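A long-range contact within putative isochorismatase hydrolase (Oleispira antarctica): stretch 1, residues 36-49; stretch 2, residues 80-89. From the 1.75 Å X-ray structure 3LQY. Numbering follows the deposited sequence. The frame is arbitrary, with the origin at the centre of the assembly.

Stretch 1, residues 36-49: AAEQGAKLLAKFRQ
Stretch 2 80-89: PSVAAQEGEA

How do the two stretches lie against each other? Stretch 1 is helical throughout, each backbone N from G40 to Q49 bonding to the O four residues earlier. Stretch 2 begins with a 3-10 segment at P80 and S81, continues in extended conformation from A83 to Q85 (phi/psi near -63/150, -73/161 and -122/166), and folds into a type II turn from Q85 to E88, with E88 N to Q85 O at 3.2 Å. G87, at 100/-31, takes a conformation in which a CB would jam against the preceding carbonyl. The CA atoms of A41 and V82 are 5.4 Å apart, those of R48 and Q85 9.7 Å, so both chains advance in the same sense as they diverge. Together they bury 381 Å².

What fills the close end? A37, G40, A41 and L44 line this part of the helix face; the short side chain of A41 packs against the backbone of stretch 2, where the CA atoms of A41 and V82 come within 5.4 Å. V82 (phi/psi -134/35, chi1 m) points its CA-to-CB bond sideways, yet its CG1 lies 3.8 Å from A37 O and 4.1 Å from A41 CB. L44, with chi1 off-well at -136° and chi2 t, brings CD1 to 4.3 Å from V82 CB. S81 is chi1 p; its OG sits 3.4 Å from A37 CB and finds its hydrogen bond just outside the stretches, while S81 O packs 3.5 Å from A41 CB.

How does R48 reach across the wider end? Its side chain is nearly extended (m, t, t, with chi4 175°), and its guanidinium meets E88 (m, t, chi3 -18°) edge to edge in a two-pronged salt bridge: R48 NE donates to E88 OE2 at 2.7 Å, and R48 NH2 to E88 OE1 at 3.0 Å, almost straight at 176°. R48 NH2 also donates to A83 O at 2.9 Å, tying the arginine to backbone as well as carboxylate.

Which polar atoms are satisfied, and by what? Water 1 accepts from R48 NH1 at 2.9 Å and donates to A83 O at 2.6 Å, so A83 O receives both the water and R48 NH2. E88 OE1 accepts from Q85 N at 3.1 Å as well as from R48, bracing the turn that presents the carboxylate, and has a further partner elsewhere in the structure. Q85 (m, t, chi3 -5°) instead lays OE1 over one guanidinium face, 3.1 Å from R48 NE, where the angle is too poor for a hydrogen bond; its NE2 and R48 NH1, 3.3 Å apart, are both donors.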

# COMPACT_ATOMS: atom_id res chain seq x y z
N ALA A 36 4.54 -5.96 8.66
CA ALA A 36 4.39 -5.50 7.32
C ALA A 36 5.07 -4.18 7.03
O ALA A 36 5.75 -4.01 6.02
CB ALA A 36 2.86 -5.44 6.93
N ALA A 37 4.87 -3.23 7.95
CA ALA A 37 5.53 -1.94 7.92
C ALA A 37 7.04 -2.08 8.07
O ALA A 37 7.81 -1.37 7.42
CB ALA A 37 4.95 -1.07 9.03
N GLU A 38 7.48 -3.04 8.87
CA GLU A 38 8.92 -3.28 8.99
C GLU A 38 9.54 -3.61 7.63
O GLU A 38 10.64 -3.12 7.28
CB GLU A 38 9.17 -4.41 9.98
CG GLU A 38 10.58 -4.49 10.43
CD GLU A 38 10.92 -5.86 11.04
OE1 GLU A 38 10.01 -6.72 11.08
OE2 GLU A 38 12.10 -6.04 11.46
N GLN A 39 8.85 -4.46 6.86
CA GLN A 39 9.27 -4.81 5.50
C GLN A 39 9.13 -3.63 4.53
O GLN A 39 10.00 -3.39 3.72
CB GLN A 39 8.52 -6.05 4.99
CG GLN A 39 8.79 -7.31 5.84
CD GLN A 39 10.26 -7.49 6.10
OE1 GLN A 39 10.72 -7.38 7.25
NE2 GLN A 39 11.03 -7.64 5.03
N GLY A 40 8.03 -2.88 4.61
CA GLY A 40 7.85 -1.69 3.78
C GLY A 40 8.95 -0.67 3.96
O GLY A 40 9.38 -0.08 2.97
N ALA A 41 9.35 -0.46 5.22
CA ALA A 41 10.47 0.44 5.64
C ALA A 41 11.80 -0.01 5.04
O ALA A 41 12.61 0.80 4.58
CB ALA A 41 10.59 0.44 7.16
N LYS A 42 12.03 -1.32 5.05
CA LYS A 42 13.18 -1.93 4.35
C LYS A 42 13.17 -1.50 2.86
O LYS A 42 14.17 -1.05 2.32
CB LYS A 42 13.04 -3.45 4.48
CG LYS A 42 14.29 -4.27 4.61
CD LYS A 42 13.95 -5.70 5.13
CE LYS A 42 13.66 -5.66 6.67
NZ LYS A 42 13.52 -7.03 7.25
N LEU A 43 12.03 -1.65 2.19
CA LEU A 43 11.89 -1.23 0.78
C LEU A 43 12.03 0.28 0.61
O LEU A 43 12.74 0.78 -0.27
CB LEU A 43 10.52 -1.69 0.20
CG LEU A 43 10.54 -3.12 -0.29
CD1 LEU A 43 9.15 -3.81 -0.28
CD2 LEU A 43 11.11 -3.14 -1.71
N LEU A 44 11.41 1.00 1.53
CA LEU A 44 11.48 2.46 1.53
C LEU A 44 12.93 2.95 1.52
O LEU A 44 13.29 3.92 0.83
CB LEU A 44 10.85 2.98 2.81
CG LEU A 44 9.90 4.18 2.66
CD1 LEU A 44 9.72 4.74 3.98
CD2 LEU A 44 10.35 5.25 1.69
N ALA A 45 13.75 2.29 2.34
CA ALA A 45 15.15 2.66 2.53
C ALA A 45 15.95 2.36 1.26
O ALA A 45 16.82 3.14 0.87
CB ALA A 45 15.75 1.92 3.74
N LYS A 46 15.66 1.23 0.63
CA LYS A 46 16.32 0.86 -0.63
C LYS A 46 16.03 1.88 -1.76
O LYS A 46 16.94 2.30 -2.46
CB LYS A 46 15.90 -0.55 -1.05
CG LYS A 46 16.73 -1.15 -2.23
CD LYS A 46 18.25 -1.04 -2.00
CE LYS A 46 19.01 -2.10 -2.74
NZ LYS A 46 20.42 -2.19 -2.30
N PHE A 47 14.77 2.28 -1.92
CA PHE A 47 14.36 3.20 -3.00
C PHE A 47 15.05 4.56 -2.84
O PHE A 47 15.60 5.11 -3.81
CB PHE A 47 12.81 3.35 -3.06
CG PHE A 47 12.15 2.41 -4.03
CD1 PHE A 47 12.05 1.04 -3.75
CD2 PHE A 47 11.64 2.87 -5.24
CE1 PHE A 47 11.43 0.13 -4.69
CE2 PHE A 47 11.01 1.98 -6.19
CZ PHE A 47 10.95 0.62 -5.91
N ARG A 48 15.05 5.08 -1.60
CA ARG A 48 15.66 6.36 -1.30
C ARG A 48 17.18 6.28 -1.47
O ARG A 48 17.79 7.23 -1.93
CB ARG A 48 15.34 6.81 0.13
CG ARG A 48 13.89 7.17 0.37
CD ARG A 48 13.58 7.23 1.84
NE ARG A 48 12.25 7.79 2.08
CZ ARG A 48 11.68 7.87 3.28
NH1 ARG A 48 12.33 7.41 4.35
NH2 ARG A 48 10.47 8.40 3.42
N GLN A 49 17.74 5.14 -1.06
CA GLN A 49 19.15 4.82 -1.25
C GLN A 49 19.55 4.84 -2.74
O GLN A 49 20.66 5.24 -3.07
CB GLN A 49 19.49 3.45 -0.62
CG GLN A 49 20.98 3.03 -0.70
CD GLN A 49 21.15 1.55 -1.08
OE1 GLN A 49 20.78 1.13 -2.18
NE2 GLN A 49 21.74 0.78 -0.17
N PRO A 80 4.93 6.40 11.77
CA PRO A 80 6.34 6.87 11.64
C PRO A 80 7.31 5.84 11.07
O PRO A 80 8.33 6.22 10.50
CB PRO A 80 6.75 7.21 13.06
CG PRO A 80 5.50 7.33 13.86
CD PRO A 80 4.47 6.45 13.18
N SER A 81 7.00 4.54 11.18
CA SER A 81 7.90 3.52 10.70
C SER A 81 8.11 3.68 9.19
O SER A 81 9.13 3.26 8.67
CB SER A 81 7.38 2.13 11.05
OG SER A 81 6.21 1.82 10.30
N VAL A 82 7.16 4.30 8.50
CA VAL A 82 7.22 4.51 7.03
C VAL A 82 6.84 5.95 6.63
O VAL A 82 6.28 6.19 5.57
CB VAL A 82 6.34 3.48 6.25
CG1 VAL A 82 6.93 2.12 6.35
CG2 VAL A 82 4.94 3.43 6.80
N ALA A 83 7.19 6.93 7.47
CA ALA A 83 6.78 8.32 7.23
C ALA A 83 7.37 8.87 5.91
O ALA A 83 8.48 8.49 5.49
CB ALA A 83 7.21 9.20 8.42
N ALA A 84 6.62 9.79 5.29
CA ALA A 84 7.06 10.43 4.06
C ALA A 84 8.19 11.43 4.32
O ALA A 84 8.39 11.90 5.46
CB ALA A 84 5.89 11.12 3.37
N GLN A 85 8.91 11.75 3.25
CA GLN A 85 9.99 12.76 3.27
C GLN A 85 9.70 13.86 2.26
O GLN A 85 8.85 13.70 1.41
CB GLN A 85 11.31 12.10 2.91
CG GLN A 85 12.02 11.48 4.11
CD GLN A 85 13.28 10.74 3.73
OE1 GLN A 85 13.60 10.60 2.53
NE2 GLN A 85 14.00 10.25 4.74
N GLU A 86 10.40 14.99 2.34
CA GLU A 86 10.15 16.05 1.38
C GLU A 86 10.48 15.51 0.01
O GLU A 86 11.44 14.73 -0.15
CB GLU A 86 10.97 17.32 1.69
CG GLU A 86 10.63 18.51 0.77
CD GLU A 86 11.33 18.47 -0.62
OE1 GLU A 86 12.05 17.49 -0.94
OE2 GLU A 86 11.17 19.45 -1.39
N GLY A 87 9.67 15.90 -0.98
CA GLY A 87 9.88 15.47 -2.36
C GLY A 87 8.95 14.34 -2.73
O GLY A 87 8.55 14.22 -3.89
N GLU A 88 8.59 13.51 -1.74
CA GLU A 88 7.78 12.31 -1.96
C GLU A 88 6.32 12.71 -1.84
O GLU A 88 5.90 13.17 -0.78
CB GLU A 88 8.13 11.24 -0.93
CG GLU A 88 9.61 10.93 -0.83
CD GLU A 88 9.90 9.82 0.22
OE1 GLU A 88 9.01 9.57 1.06
OE2 GLU A 88 11.03 9.26 0.22
N ALA A 89 5.57 12.59 -2.93
CA ALA A 89 4.18 13.01 -2.97
C ALA A 89 3.35 12.13 -2.04
O ALA A 89 3.62 10.93 -1.89
CB ALA A 89 3.63 12.90 -4.41
O HOH W 1 10.52 7.28 6.62